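Local coordinates for protein tubulin binding cofactor C (Leishmania major, PDB 5AJ8) that probably acts as a chaperone in the folding pathway of tubulin, this chain being the C-terminal domain of the longer cofactor, at residues A[30-41]-A[49-60]; A[98-106]-A[163-171]. The protein carries 1 engineered substitution. One frame throughout, in Å; residues are numbered along the deposited sequence. Where two conformers were deposited one is given.

Contact 1 (A[30-41]-A[49-60])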
ATOM      1  N   PHE A  30      -6.115  -3.800  -8.409  0.70 17.03           N
ATOM      2  CA  PHE A  30      -5.529  -5.127  -8.464  0.70 18.01           C
ATOM      3  C   PHE A  30      -4.156  -4.952  -9.072  0.70 17.19           C
ATOM      4  O   PHE A  30      -4.046  -4.428 -10.171  0.70 16.64           O
ATOM      5  CB  PHE A  30      -6.317  -6.037  -9.424  0.70 20.29           C
ATOM      6  CG  PHE A  30      -7.703  -6.352  -8.965  0.70 21.30           C
ATOM      7  CD1 PHE A  30      -8.758  -5.523  -9.328  0.70 22.44           C
ATOM      8  CD2 PHE A  30      -7.963  -7.470  -8.166  0.70 21.49           C
ATOM      9  CE1 PHE A  30     -10.050  -5.801  -8.913  0.70 22.98           C
ATOM     10  CE2 PHE A  30      -9.255  -7.751  -7.746  0.70 21.59           C
ATOM     11  CZ  PHE A  30     -10.297  -6.917  -8.119  0.70 22.54           C
ATOM     12  N   ILE A  31      -3.127  -5.418  -8.376  1.00 16.57           N
ATOM     13  CA  ILE A  31      -1.758  -5.321  -8.852  1.00 17.00           C
ATOM     14  C   ILE A  31      -1.179  -6.741  -8.910  1.00 18.36           C
ATOM     15  O   ILE A  31      -1.110  -7.442  -7.885  1.00 18.71           O
ATOM     16  CB  ILE A  31      -0.893  -4.463  -7.931  1.00 16.51           C
ATOM     17  CG1 ILE A  31      -1.451  -3.049  -7.841  1.00 17.46           C
ATOM     18  CG2 ILE A  31       0.537  -4.399  -8.457  1.00 17.90           C
ATOM     19  CD1 ILE A  31      -0.933  -2.264  -6.671  1.00 16.64           C
ATOM     20  N   ASN A  32      -0.810  -7.162 -10.110  1.00 19.09           N
ATOM     21  CA  ASN A  32      -0.393  -8.527 -10.364  1.00 22.71           C
ATOM     22  C   ASN A  32       0.992  -8.563 -10.989  1.00 22.19           C
ATOM     23  O   ASN A  32       1.251  -7.886 -11.975  1.00 21.42           O
ATOM     24  CB  ASN A  32      -1.395  -9.188 -11.303  1.00 27.87           C
ATOM     25  CG  ASN A  32      -1.085 -10.644 -11.568  1.00 34.64           C
ATOM     26  OD1 ASN A  32      -1.203 -11.101 -12.709  1.00 49.25           O
ATOM     27  ND2 ASN A  32      -0.666 -11.382 -10.537  1.00 35.41           N
ATOM     28  N   GLY A  33       1.867  -9.357 -10.393  1.00 21.63           N
ATOM     29  CA  GLY A  33       3.113  -9.749 -11.019  1.00 23.28           C
ATOM     30  C   GLY A  33       4.130  -8.642 -11.177  1.00 23.85           C
ATOM     31  O   GLY A  33       4.811  -8.597 -12.181  1.00 24.27           O
ATOM     32  N   CYS A  34       4.247  -7.762 -10.185  1.00 21.66           N
ATOM     33  CA  CYS A  34       5.264  -6.708 -10.221  1.00 21.04           C
ATOM     34  C   CYS A  34       6.485  -7.107  -9.382  1.00 20.66           C
ATOM     35  O   CYS A  34       6.355  -7.782  -8.352  1.00 18.78           O
ATOM     36  CB  CYS A  34       4.678  -5.393  -9.722  1.00 21.41           C
ATOM     37  SG  CYS A  34       3.338  -4.811 -10.735  1.00 22.43           S
ATOM     38  N   ALA A  35       7.657  -6.664  -9.823  1.00 18.94           N
ATOM     39  CA  ALA A  35       8.929  -7.011  -9.176  1.00 17.77           C
ATOM     40  C   ALA A  35       9.948  -5.887  -9.249  1.00 16.82           C
ATOM     41  O   ALA A  35       9.948  -5.113 -10.208  1.00 15.90           O
ATOM     42  CB  ALA A  35       9.513  -8.283  -9.789  1.00 17.76           C
ATOM     43  N   ASP A  36      10.783  -5.789  -8.206  1.00 17.35           N
ATOM     44  CA  ASP A  36      11.959  -4.917  -8.205  1.00 18.20           C
ATOM     45  C   ASP A  36      11.564  -3.470  -8.503  1.00 19.06           C
ATOM     46  O   ASP A  36      12.090  -2.838  -9.417  1.00 19.59           O
ATOM     47  CB  ASP A  36      12.974  -5.376  -9.269  1.00 19.46           C
ATOM     48  CG  ASP A  36      13.331  -6.865  -9.160  1.00 20.98           C
ATOM     49  OD1 ASP A  36      13.231  -7.469  -8.071  1.00 20.10           O
ATOM     50  OD2 ASP A  36      13.734  -7.441 -10.190  1.00 25.85           O
ATOM     51  N   CYS A  37      10.615  -2.945  -7.760  1.00 18.49           N
ATOM     52  CA  CYS A  37      10.219  -1.556  -7.970  1.00 19.10           C
ATOM     53  C   CYS A  37       9.546  -0.967  -6.742  1.00 16.71           C
ATOM     54  O   CYS A  37       9.304  -1.668  -5.769  1.00 14.94           O
ATOM     55  CB  CYS A  37       9.314  -1.423  -9.194  1.00 20.52           C
ATOM     56  SG  CYS A  37       7.733  -2.265  -9.086  1.00 19.66           S
ATOM     57  N   ALA A  38       9.308   0.341  -6.809  1.00 15.39           N
ATOM     58  CA  ALA A  38       8.556   1.051  -5.814  1.00 14.26           C
ATOM     59  C   ALA A  38       7.201   1.337  -6.413  1.00 14.10           C
ATOM     60  O   ALA A  38       7.098   1.723  -7.587  1.00 15.23           O
ATOM     61  CB  ALA A  38       9.259   2.349  -5.438  1.00 14.22           C
ATOM     62  N   ILE A  39       6.162   1.171  -5.609  1.00 13.37           N
ATOM     63  CA  ILE A  39       4.790   1.377  -6.065  1.00 12.93           C
ATOM     64  C   ILE A  39       4.140   2.433  -5.173  1.00 11.88           C
ATOM     65  O   ILE A  39       3.977   2.221  -3.990  1.00 11.06           O
ATOM     66  CB  ILE A  39       3.996   0.053  -6.021  1.00 13.36           C
ATOM     67  CG1 ILE A  39       4.687  -1.010  -6.874  1.00 14.24           C
ATOM     68  CG2 ILE A  39       2.566   0.260  -6.499  1.00 13.92           C
ATOM     69  CD1 ILE A  39       3.998  -2.363  -6.815  1.00 14.52           C
ATOM     70  N   TYR A  40       3.791   3.572  -5.756  1.00 11.80           N
ATOM     71  CA  TYR A  40       3.224   4.704  -5.026  1.00 11.01           C
ATOM     72  C   TYR A  40       1.752   4.848  -5.388  1.00 11.03           C
ATOM     73  O   TYR A  40       1.441   5.169  -6.542  1.00 11.40           O
ATOM     74  CB  TYR A  40       3.982   5.965  -5.414  1.00 11.05           C
ATOM     75  CG  TYR A  40       5.431   5.929  -5.030  1.00 10.76           C
ATOM     76  CD1 TYR A  40       5.814   6.146  -3.723  1.00 10.14           C
ATOM     77  CD2 TYR A  40       6.420   5.687  -5.976  1.00 10.87           C
ATOM     78  CE1 TYR A  40       7.132   6.111  -3.368  1.00 10.04           C
ATOM     79  CE2 TYR A  40       7.742   5.671  -5.630  1.00 10.78           C
ATOM     80  CZ  TYR A  40       8.093   5.870  -4.326  1.00 10.33           C
ATOM     81  OH  TYR A  40       9.404   5.865  -3.972  1.00 10.47           O
ATOM     82  N   CYS A  41       0.860   4.576  -4.429  1.00 10.87           N
ATOM     83  CA  CYS A  41      -0.579   4.697  -4.634  1.00 11.43           C
ATOM     84  C   CYS A  41      -1.195   5.893  -3.892  1.00 11.76           C
ATOM     85  O   CYS A  41      -1.056   6.035  -2.672  1.00 11.17           O
ATOM     86  CB  CYS A  41      -1.333   3.447  -4.189  1.00 11.96           C
ATOM     87  SG  CYS A  41      -0.628   1.861  -4.713  1.00 13.39           S
ATOM     88  N   PHE A  49      -5.693  -5.266  -3.890  1.00 13.99           N
ATOM     89  CA  PHE A  49      -5.287  -6.666  -3.918  1.00 15.49           C
ATOM     90  C   PHE A  49      -3.976  -6.781  -4.685  1.00 14.95           C
ATOM     91  O   PHE A  49      -3.908  -6.380  -5.838  1.00 16.19           O
ATOM     92  CB  PHE A  49      -6.372  -7.496  -4.569  1.00 18.46           C
ATOM     93  CG  PHE A  49      -6.116  -8.975  -4.522  1.00 24.85           C
ATOM     94  CD1 PHE A  49      -6.500  -9.732  -3.432  1.00 31.01           C
ATOM     95  CD2 PHE A  49      -5.518  -9.612  -5.588  1.00 31.91           C
ATOM     96  CE1 PHE A  49      -6.276 -11.102  -3.404  1.00 37.18           C
ATOM     97  CE2 PHE A  49      -5.296 -10.976  -5.567  1.00 38.04           C
ATOM     98  CZ  PHE A  49      -5.666 -11.721  -4.475  1.00 33.43           C
ATOM     99  N   LEU A  50      -2.920  -7.256  -4.021  1.00 14.07           N
ATOM    100  CA  LEU A  50      -1.642  -7.534  -4.677  1.00 13.93           C
ATOM    101  C   LEU A  50      -1.425  -9.060  -4.753  1.00 14.55           C
ATOM    102  O   LEU A  50      -1.637  -9.765  -3.766  1.00 12.98           O
ATOM    103  CB  LEU A  50      -0.486  -6.885  -3.931  1.00 13.14           C
ATOM    104  CG  LEU A  50      -0.416  -5.348  -3.900  1.00 13.78           C
ATOM    105  CD1 LEU A  50      -1.321  -4.752  -2.828  1.00 13.27           C
ATOM    106  CD2 LEU A  50       1.016  -4.899  -3.666  1.00 13.91           C
ATOM    107  N   SER A  51      -1.002  -9.544  -5.918  1.00 14.74           N
ATOM    108  CA  SER A  51      -0.684 -10.948  -6.074  1.00 16.90           C
ATOM    109  C   SER A  51       0.607 -11.172  -6.859  1.00 15.46           C
ATOM    110  O   SER A  51       0.914 -10.461  -7.809  1.00 15.45           O
ATOM    111  CB  SER A  51      -1.837 -11.686  -6.763  1.00 19.54           C
ATOM    112  OG  SER A  51      -2.133 -11.045  -7.985  1.00 21.85           O
ATOM    113  N   ASN A  52       1.349 -12.165  -6.440  1.00 14.96           N
ATOM    114  CA  ASN A  52       2.563 -12.559  -7.130  1.00 16.38           C
ATOM    115  C   ASN A  52       3.551 -11.408  -7.330  1.00 15.48           C
ATOM    116  O   ASN A  52       4.144 -11.274  -8.380  1.00 14.77           O
ATOM    117  CB  ASN A  52       2.198 -13.204  -8.461  1.00 18.18           C
ATOM    118  CG  ASN A  52       1.231 -14.367  -8.292  1.00 20.00           C
ATOM    119  OD1 ASN A  52       0.198 -14.438  -8.962  1.00 22.63           O
ATOM    120  ND2 ASN A  52       1.555 -15.275  -7.388  1.00 20.83           N
ATOM    121  N   CYS A  53       3.694 -10.573  -6.310  1.00 14.77           N
ATOM    122  CA  CYS A  53       4.671  -9.509  -6.343  1.00 15.28           C
ATOM    123  C   CYS A  53       5.852  -9.901  -5.480  1.00 14.04           C
ATOM    124  O   CYS A  53       5.671 -10.521  -4.434  1.00 14.89           O
ATOM    125  CB  CYS A  53       4.068  -8.195  -5.834  1.00 15.28           C
ATOM    126  SG  CYS A  53       2.788  -7.512  -6.896  1.00 17.61           S
ATOM    127  N   THR A  54       7.050  -9.530  -5.914  0.50 13.65           N
ATOM    128  CA  THR A  54       8.272  -9.803  -5.167  0.50 13.35           C
ATOM    129  C   THR A  54       9.216  -8.603  -5.193  0.50 13.23           C
ATOM    130  O   THR A  54       9.351  -7.916  -6.213  0.50 13.08           O
ATOM    131  CB  THR A  54       9.068 -10.985  -5.748  0.50 14.28           C
ATOM    132  OG1 THR A  54       9.286 -10.782  -7.151  0.50 14.49           O
ATOM    133  CG2 THR A  54       8.327 -12.300  -5.521  0.50 14.84           C
ATOM    134  N   ASN A  55       9.878  -8.371  -4.065  1.00 12.79           N
ATOM    135  CA  ASN A  55      10.929  -7.348  -3.956  1.00 12.76           C
ATOM    136  C   ASN A  55      10.422  -5.976  -4.371  1.00 12.70           C
ATOM    137  O   ASN A  55      10.997  -5.329  -5.230  1.00 13.28           O
ATOM    138  CB  ASN A  55      12.140  -7.758  -4.792  1.00 12.89           C
ATOM    139  CG  ASN A  55      13.338  -6.855  -4.583  1.00 12.79           C
ATOM    140  OD1 ASN A  55      13.521  -6.262  -3.511  1.00 12.14           O
ATOM    141  ND2 ASN A  55      14.179  -6.764  -5.602  1.00 13.07           N
ATOM    142  N   CYS A  56       9.295  -5.567  -3.787  1.00 12.55           N
ATOM    143  CA  CYS A  56       8.715  -4.263  -4.077  1.00 12.40           C
ATOM    144  C   CYS A  56       8.565  -3.493  -2.788  1.00 11.87           C
ATOM    145  O   CYS A  56       8.405  -4.085  -1.731  1.00 10.95           O
ATOM    146  CB  CYS A  56       7.334  -4.385  -4.743  1.00 12.65           C
ATOM    147  SG  CYS A  56       7.330  -5.093  -6.389  1.00 14.45           S
ATOM    148  N   ARG A  57       8.626  -2.163  -2.899  1.00 12.85           N
ATOM    149  CA  ARG A  57       8.271  -1.250  -1.815  1.00 13.20           C
ATOM    150  C   ARG A  57       6.963  -0.587  -2.230  1.00 12.09           C
ATOM    151  O   ARG A  57       6.912   0.039  -3.284  1.00 12.16           O
ATOM    152  CB  ARG A  57       9.370  -0.179  -1.645  1.00 14.54           C
ATOM    153  CG  ARG A  57      10.505  -0.489  -0.709  1.00 16.37           C
ATOM    154  CD  ARG A  57      11.305  -1.691  -1.144  1.00 18.27           C
ATOM    155  NE  ARG A  57      11.717  -1.672  -2.548  1.00 19.17           N
ATOM    156  CZ  ARG A  57      12.118  -2.763  -3.200  1.00 21.20           C
ATOM    157  NH1 ARG A  57      12.177  -3.950  -2.568  1.00 16.65           N
ATOM    158  NH2 ARG A  57      12.457  -2.665  -4.494  1.00 24.69           N
ATOM    159  N   VAL A  58       5.916  -0.724  -1.415  1.00 11.67           N
ATOM    160  CA  VAL A  58       4.559  -0.293  -1.772  1.00 10.84           C
ATOM    161  C   VAL A  58       3.995   0.689  -0.747  1.00 11.10           C
ATOM    162  O   VAL A  58       4.094   0.442   0.454  1.00 10.25           O
ATOM    163  CB  VAL A  58       3.644  -1.506  -1.858  1.00 11.16           C
ATOM    164  CG1 VAL A  58       2.257  -1.146  -2.365  1.00 11.12           C
ATOM    165  CG2 VAL A  58       4.276  -2.550  -2.770  1.00 11.89           C
ATOM    166  N   TYR A  59       3.498   1.844  -1.218  1.00 10.41           N
ATOM    167  CA  TYR A  59       2.909   2.868  -0.362  1.00  9.80           C
ATOM    168  C   TYR A  59       1.460   2.959  -0.763  1.00  9.92           C
ATOM    169  O   TYR A  59       1.161   3.356  -1.873  1.00 11.60           O
ATOM    170  CB  TYR A  59       3.613   4.213  -0.545  1.00  9.88           C
ATOM    171  CG  TYR A  59       5.117   4.173  -0.258  1.00  9.82           C
ATOM    172  CD1 TYR A  59       6.004   3.685  -1.187  1.00  9.60           C
ATOM    173  CD2 TYR A  59       5.629   4.597   0.964  1.00  9.91           C
ATOM    174  CE1 TYR A  59       7.363   3.617  -0.922  1.00 10.09           C
ATOM    175  CE2 TYR A  59       6.995   4.529   1.246  1.00 10.16           C
ATOM    176  CZ  TYR A  59       7.860   4.039   0.289  1.00 10.25           C
ATOM    177  OH  TYR A  59       9.230   4.003   0.517  1.00 10.92           O
ATOM    178  N   VAL A  60       0.552   2.558   0.111  1.00  9.56           N
ATOM    179  CA  VAL A  60      -0.877   2.493  -0.243  1.00  9.72           C
ATOM    180  C   VAL A  60      -1.783   2.820   0.947  1.00  9.66           C
ATOM    181  O   VAL A  60      -1.539   2.363   2.089  1.00  9.35           O
ATOM    182  CB  VAL A  60      -1.239   1.081  -0.808  1.00  9.70           C
ATOM    183  CG1 VAL A  60      -0.906  -0.016   0.184  1.00  9.76           C
ATOM    184  CG2 VAL A  60      -2.684   0.996  -1.270  1.00  9.50           C
TER
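I31 and L50 stand side by side on neighbouring parallel strands, I31 CB 4.2 Å from L50 CG, and I39 and V58 repeat the pairing on the strands beyond the corner. Between these pairs the interior fills with cysteines: C53 SG lies 4.1 Å from I31 CG2, and the sulfurs C37 SG and C56 SG approach to 3.9 Å, thiols in van der Waals contact without a disulfide. This stacking of like residues in exact register marks a right-handed parallel beta-helix, the fold of the C-CAP/cofactor C family: residues 30-41 and 49-60 are matching parts of successive coils, and both segments turn the same corner, at D36-C37 and at N55. Close to that corner the outer side is polar and looser. N55 ND2 donates to D36 OD1 (2.7 Å) from above the carboxylate plane, the carboxylate of D36 and the amide of N55 being turned 68° apart. The amide of N55 is gripped at its other end too, since R57 NH1 reaches OD1. At the preceding turn N32, its CG anti to the backbone N (chi1 -177°), sends ND2 to S51 O (3.3 Å) from above the carbonyl plane, while G33 N donates to the same oxygen nearly end-on. Y40 and Y59 also lie on an outward face but are buried, their rings nearly parallel (12°) yet slid apart, centroids 5.0 Å apart; Y40 OH bonds to S164 OG and R162 NH1, Y59 OH to R162 O.

Contact 2 (A[98-106]-A[163-171])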
ATOM      1  N   CYS A  98       5.362   7.453   5.705  1.00 12.28           N
ATOM      2  CA  CYS A  98       6.714   7.385   5.130  1.00 12.85           C
ATOM      3  C   CYS A  98       6.772   7.883   3.689  1.00 12.32           C
ATOM      4  O   CYS A  98       7.852   8.199   3.202  1.00 12.67           O
ATOM      5  CB  CYS A  98       7.281   5.951   5.194  1.00 12.90           C
ATOM      6  SG  CYS A  98       7.495   5.410   6.905  1.00 13.85           S
ATOM      7  N   TRP A  99       5.644   7.909   2.974  1.00 11.48           N
ATOM      8  CA  TRP A  99       5.649   8.552   1.665  1.00 11.74           C
ATOM      9  C   TRP A  99       5.504  10.064   1.838  1.00 12.74           C
ATOM     10  O   TRP A  99       4.416  10.616   1.666  1.00 12.54           O
ATOM     11  CB  TRP A  99       4.583   7.978   0.722  1.00 10.88           C
ATOM     12  CG  TRP A  99       4.649   8.579  -0.661  1.00 10.75           C
ATOM     13  CD1 TRP A  99       5.728   9.193  -1.248  1.00 11.35           C
ATOM     14  CD2 TRP A  99       3.616   8.588  -1.633  1.00 10.41           C
ATOM     15  NE1 TRP A  99       5.423   9.582  -2.518  1.00 11.21           N
ATOM     16  CE2 TRP A  99       4.130   9.215  -2.785  1.00 10.90           C
ATOM     17  CE3 TRP A  99       2.293   8.126  -1.650  1.00 10.13           C
ATOM     18  CZ2 TRP A  99       3.365   9.398  -3.931  1.00 11.06           C
ATOM     19  CZ3 TRP A  99       1.548   8.294  -2.808  1.00 10.15           C
ATOM     20  CH2 TRP A  99       2.078   8.917  -3.916  1.00 10.64           C
ATOM     21  N   VAL A 100       6.615  10.698   2.210  1.00 14.43           N
ATOM     22  CA  VAL A 100       6.685  12.134   2.420  1.00 16.09           C
ATOM     23  C   VAL A 100       6.308  12.869   1.142  1.00 15.96           C
ATOM     24  O   VAL A 100       5.656  13.908   1.190  1.00 17.84           O
ATOM     25  CB  VAL A 100       8.087  12.588   2.900  1.00 18.82           C
ATOM     26  CG1 VAL A 100       8.126  14.103   3.089  1.00 20.38           C
ATOM     27  CG2 VAL A 100       8.466  11.910   4.224  1.00 19.85           C
ATOM     28  N   GLY A 101       6.677  12.323  -0.008  1.00 16.07           N
ATOM     29  CA  GLY A 101       6.397  12.964  -1.306  1.00 15.63           C
ATOM     30  C   GLY A 101       4.939  13.111  -1.709  1.00 15.00           C
ATOM     31  O   GLY A 101       4.622  13.902  -2.592  1.00 14.38           O
ATOM     32  N   LEU A 102       4.042  12.344  -1.076  1.00 14.08           N
ATOM     33  CA  LEU A 102       2.612  12.513  -1.273  1.00 13.59           C
ATOM     34  C   LEU A 102       2.203  13.967  -1.013  1.00 14.70           C
ATOM     35  O   LEU A 102       1.357  14.548  -1.713  1.00 13.20           O
ATOM     36  CB  LEU A 102       1.817  11.585  -0.348  1.00 12.72           C
ATOM     37  CG  LEU A 102       0.292  11.754  -0.391  1.00 12.39           C
ATOM     38  CD1 LEU A 102      -0.211  11.456  -1.783  1.00 12.36           C
ATOM     39  CD2 LEU A 102      -0.442  10.911   0.657  1.00 11.81           C
ATOM     40  N   LEU A 103       2.808  14.548   0.018  1.00 16.06           N
ATOM     41  CA  LEU A 103       2.442  15.887   0.450  1.00 17.51           C
ATOM     42  C   LEU A 103       2.853  16.955  -0.555  1.00 19.52           C
ATOM     43  O   LEU A 103       2.243  18.033  -0.567  1.00 22.64           O
ATOM     44  CB  LEU A 103       3.010  16.169   1.831  1.00 18.33           C
ATOM     45  CG  LEU A 103       2.585  15.125   2.880  1.00 18.01           C
ATOM     46  CD1 LEU A 103       3.145  15.514   4.239  1.00 20.27           C
ATOM     47  CD2 LEU A 103       1.078  14.967   2.975  1.00 18.03           C
ATOM     48  N   SER A 104       3.790  16.633  -1.455  1.00 18.83           N
ATOM     49  CA  SER A 104       4.156  17.523  -2.592  1.00 20.42           C
ATOM     50  C   SER A 104       3.539  17.063  -3.916  1.00 19.39           C
ATOM     51  O   SER A 104       3.965  17.492  -4.996  1.00 17.91           O
ATOM     52  CB  SER A 104       5.672  17.576  -2.755  1.00 21.08           C
ATOM     53  OG  SER A 104       6.285  17.921  -1.534  1.00 23.57           O
ATOM     54  N   SER A 105       2.530  16.196  -3.812  1.00 18.03           N
ATOM     55  CA  SER A 105       1.824  15.658  -4.958  1.00 18.01           C
ATOM     56  C   SER A 105       0.425  16.236  -4.979  1.00 18.45           C
ATOM     57  O   SER A 105       0.002  16.897  -4.036  1.00 18.77           O
ATOM     58  CB  SER A 105       1.757  14.126  -4.869  1.00 17.15           C
ATOM     59  OG  SER A 105       3.056  13.555  -4.726  1.00 16.33           O
ATOM     60  N   CYS A 106      -0.307  15.969  -6.053  1.00 19.96           N
ATOM     61  CA  CYS A 106      -1.688  16.418  -6.158  1.00 19.67           C
ATOM     62  C   CYS A 106      -2.610  15.358  -6.735  1.00 18.70           C
ATOM     63  O   CYS A 106      -2.155  14.404  -7.339  1.00 16.44           O
ATOM     64  CB  CYS A 106      -1.754  17.690  -6.990  1.00 21.22           C
ATOM     65  SG  CYS A 106      -1.360  17.495  -8.737  1.00 24.35           S
ATOM     66  N   ALA A 163      11.726   6.566   3.781  1.00 13.94           N
ATOM     67  CA  ALA A 163      10.963   7.813   3.730  1.00 14.17           C
ATOM     68  C   ALA A 163      11.117   8.450   2.347  1.00 13.87           C
ATOM     69  O   ALA A 163      12.034   9.210   2.113  1.00 16.20           O
ATOM     70  CB  ALA A 163      11.447   8.756   4.830  1.00 14.69           C
ATOM     71  N   SER A 164      10.239   8.098   1.417  1.00 13.22           N
ATOM     72  CA  SER A 164      10.393   8.497   0.015  1.00 13.10           C
ATOM     73  C   SER A 164       9.901   9.946  -0.210  1.00 13.68           C
ATOM     74  O   SER A 164       8.768  10.306   0.189  1.00 12.17           O
ATOM     75  CB  SER A 164       9.642   7.530  -0.902  1.00 11.99           C
ATOM     76  OG  SER A 164       9.660   7.947  -2.259  1.00 12.40           O
ATOM     77  N   THR A 165      10.748  10.738  -0.882  1.00 14.27           N
ATOM     78  CA  THR A 165      10.389  12.092  -1.284  1.00 15.64           C
ATOM     79  C   THR A 165       9.848  12.126  -2.700  1.00 15.25           C
ATOM     80  O   THR A 165       9.555  13.184  -3.209  1.00 15.67           O
ATOM     81  CB  THR A 165      11.582  13.051  -1.174  1.00 17.69           C
ATOM     82  OG1 THR A 165      12.657  12.577  -1.988  1.00 19.06           O
ATOM     83  CG2 THR A 165      12.060  13.170   0.300  1.00 17.94           C
ATOM     84  N   THR A 166       9.665  10.960  -3.316  1.00 15.43           N
ATOM     85  CA  THR A 166       9.202  10.877  -4.701  1.00 16.00           C
ATOM     86  C   THR A 166       7.839  11.562  -4.897  1.00 15.91           C
ATOM     87  O   THR A 166       6.890  11.266  -4.183  1.00 15.08           O
ATOM     88  CB  THR A 166       9.115   9.408  -5.188  1.00 15.81           C
ATOM     89  OG1 THR A 166      10.429   8.814  -5.169  1.00 16.66           O
ATOM     90  CG2 THR A 166       8.600   9.347  -6.603  1.00 16.20           C
ATOM     91  N   VAL A 167       7.762  12.479  -5.865  1.00 16.42           N
ATOM     92  CA  VAL A 167       6.505  13.096  -6.261  1.00 17.48           C
ATOM     93  C   VAL A 167       5.707  12.142  -7.173  1.00 16.81           C
ATOM     94  O   VAL A 167       6.281  11.465  -8.032  1.00 16.36           O
ATOM     95  CB  VAL A 167       6.740  14.449  -6.970  1.00 20.55           C
ATOM     96  CG1 VAL A 167       5.409  15.081  -7.383  1.00 21.07           C
ATOM     97  CG2 VAL A 167       7.528  15.391  -6.052  1.00 22.12           C
ATOM     98  N   PHE A 168       4.396  12.070  -6.956  1.00 15.96           N
ATOM     99  CA  PHE A 168       3.527  11.233  -7.771  1.00 16.46           C
ATOM    100  C   PHE A 168       3.476  11.745  -9.201  1.00 19.52           C
ATOM    101  O   PHE A 168       3.223  12.941  -9.449  1.00 20.84           O
ATOM    102  CB  PHE A 168       2.096  11.197  -7.213  1.00 15.46           C
ATOM    103  CG  PHE A 168       1.148  10.318  -8.011  1.00 14.52           C
ATOM    104  CD1 PHE A 168       0.443  10.828  -9.082  1.00 15.11           C
ATOM    105  CD2 PHE A 168       0.965   8.991  -7.680  1.00 13.68           C
ATOM    106  CE1 PHE A 168      -0.410  10.027  -9.819  1.00 15.33           C
ATOM    107  CE2 PHE A 168       0.108   8.180  -8.403  1.00 13.71           C
ATOM    108  CZ  PHE A 168      -0.579   8.693  -9.487  1.00 14.50           C
ATOM    109  N   GLY A 169       3.704  10.839 -10.145  1.00 21.18           N
ATOM    110  CA  GLY A 169       3.266  11.058 -11.513  1.00 23.38           C
ATOM    111  C   GLY A 169       4.370  10.894 -12.515  1.00 26.21           C
ATOM    112  O   GLY A 169       5.542  10.876 -12.142  1.00 28.34           O
ATOM    113  N   PRO A 170       4.005  10.740 -13.798  1.00 27.90           N
ATOM    114  CA  PRO A 170       2.620  10.659 -14.272  1.00 27.85           C
ATOM    115  C   PRO A 170       1.993   9.304 -13.952  1.00 25.06           C
ATOM    116  O   PRO A 170       2.703   8.298 -13.797  1.00 23.93           O
ATOM    117  CB  PRO A 170       2.745  10.852 -15.795  1.00 30.70           C
ATOM    118  CG  PRO A 170       4.208  10.897 -16.110  1.00 31.35           C
ATOM    119  CD  PRO A 170       4.972  10.510 -14.880  1.00 29.59           C
ATOM    120  N   ALA A 171       0.667   9.273 -13.866  1.00 24.46           N
ATOM    121  CA  ALA A 171      -0.039   8.050 -13.453  1.00 23.64           C
ATOM    122  C   ALA A 171       0.284   6.913 -14.403  1.00 24.60           C
ATOM    123  O   ALA A 171       0.319   7.113 -15.611  1.00 25.06           O
ATOM    124  CB  ALA A 171      -1.537   8.277 -13.404  1.00 23.00           C
TER
HETATM  125  O   HOH W   1       1.370  14.783  -8.296  1.00 13.18           O
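The backbones of C98-G101 and A163-T165 run close without forming a regular sheet, joined by G101 N to S164 O (2.9 Å) and by a weak bond from S164 N to C98 O. G101 packs where a side chain would collide with the T165-T166 backbone, and its CA sits 3.4 Å from T166 O. That same oxygen receives W99 NE1 in a short, nearly straight bond (2.8 Å, 166°) lying in both the indole and the carbonyl planes, which fixes the rotation of the ring. W99 gets there because its CG is anti to the backbone N (chi1 -176°), bringing the indole back alongside residues 164-168; its far corner, CH2, meets F168 CD2 at 3.9 Å. S105 OG makes the next link, accepting from F168 N (3.0 Å, 175°) and donating to G101 O (2.7 Å), whose other donor, S104 N, arrives from the opposite face of the carbonyl. A water bridges C106 N and F168 O. On the outer side V167 CG1 rests against S104 O at 3.7 Å. W99 centres an inverse gamma turn; S164 OG, also bonded to Y40 OH, closes an ST turn onto T166 N. The bonds from G101, W99 and F168 clasp two irregular loops beside the parallel beta-helix.

The two contacts, with centres 16 Å apart, meet along the outward face of the beta-helix that carries Y40 and Y59. Contact 1 supplies the tyrosines and contact 2 the lid over them: Y40 OH lies 2.7 Å from S164 OG, a probable hydrogen bond, and W99 CB approaches Y59 CD2 to 3.5 Å. The indole meets both tyrosine rings at inclined angles, while its CZ3 comes within 3.4 Å of C41 O. S164 belongs to both contacts, its hydroxyl group closing the ST turn and meeting Y40. In this way the chain after strand 153-155 is fastened across coils that lie much earlier in the sequence.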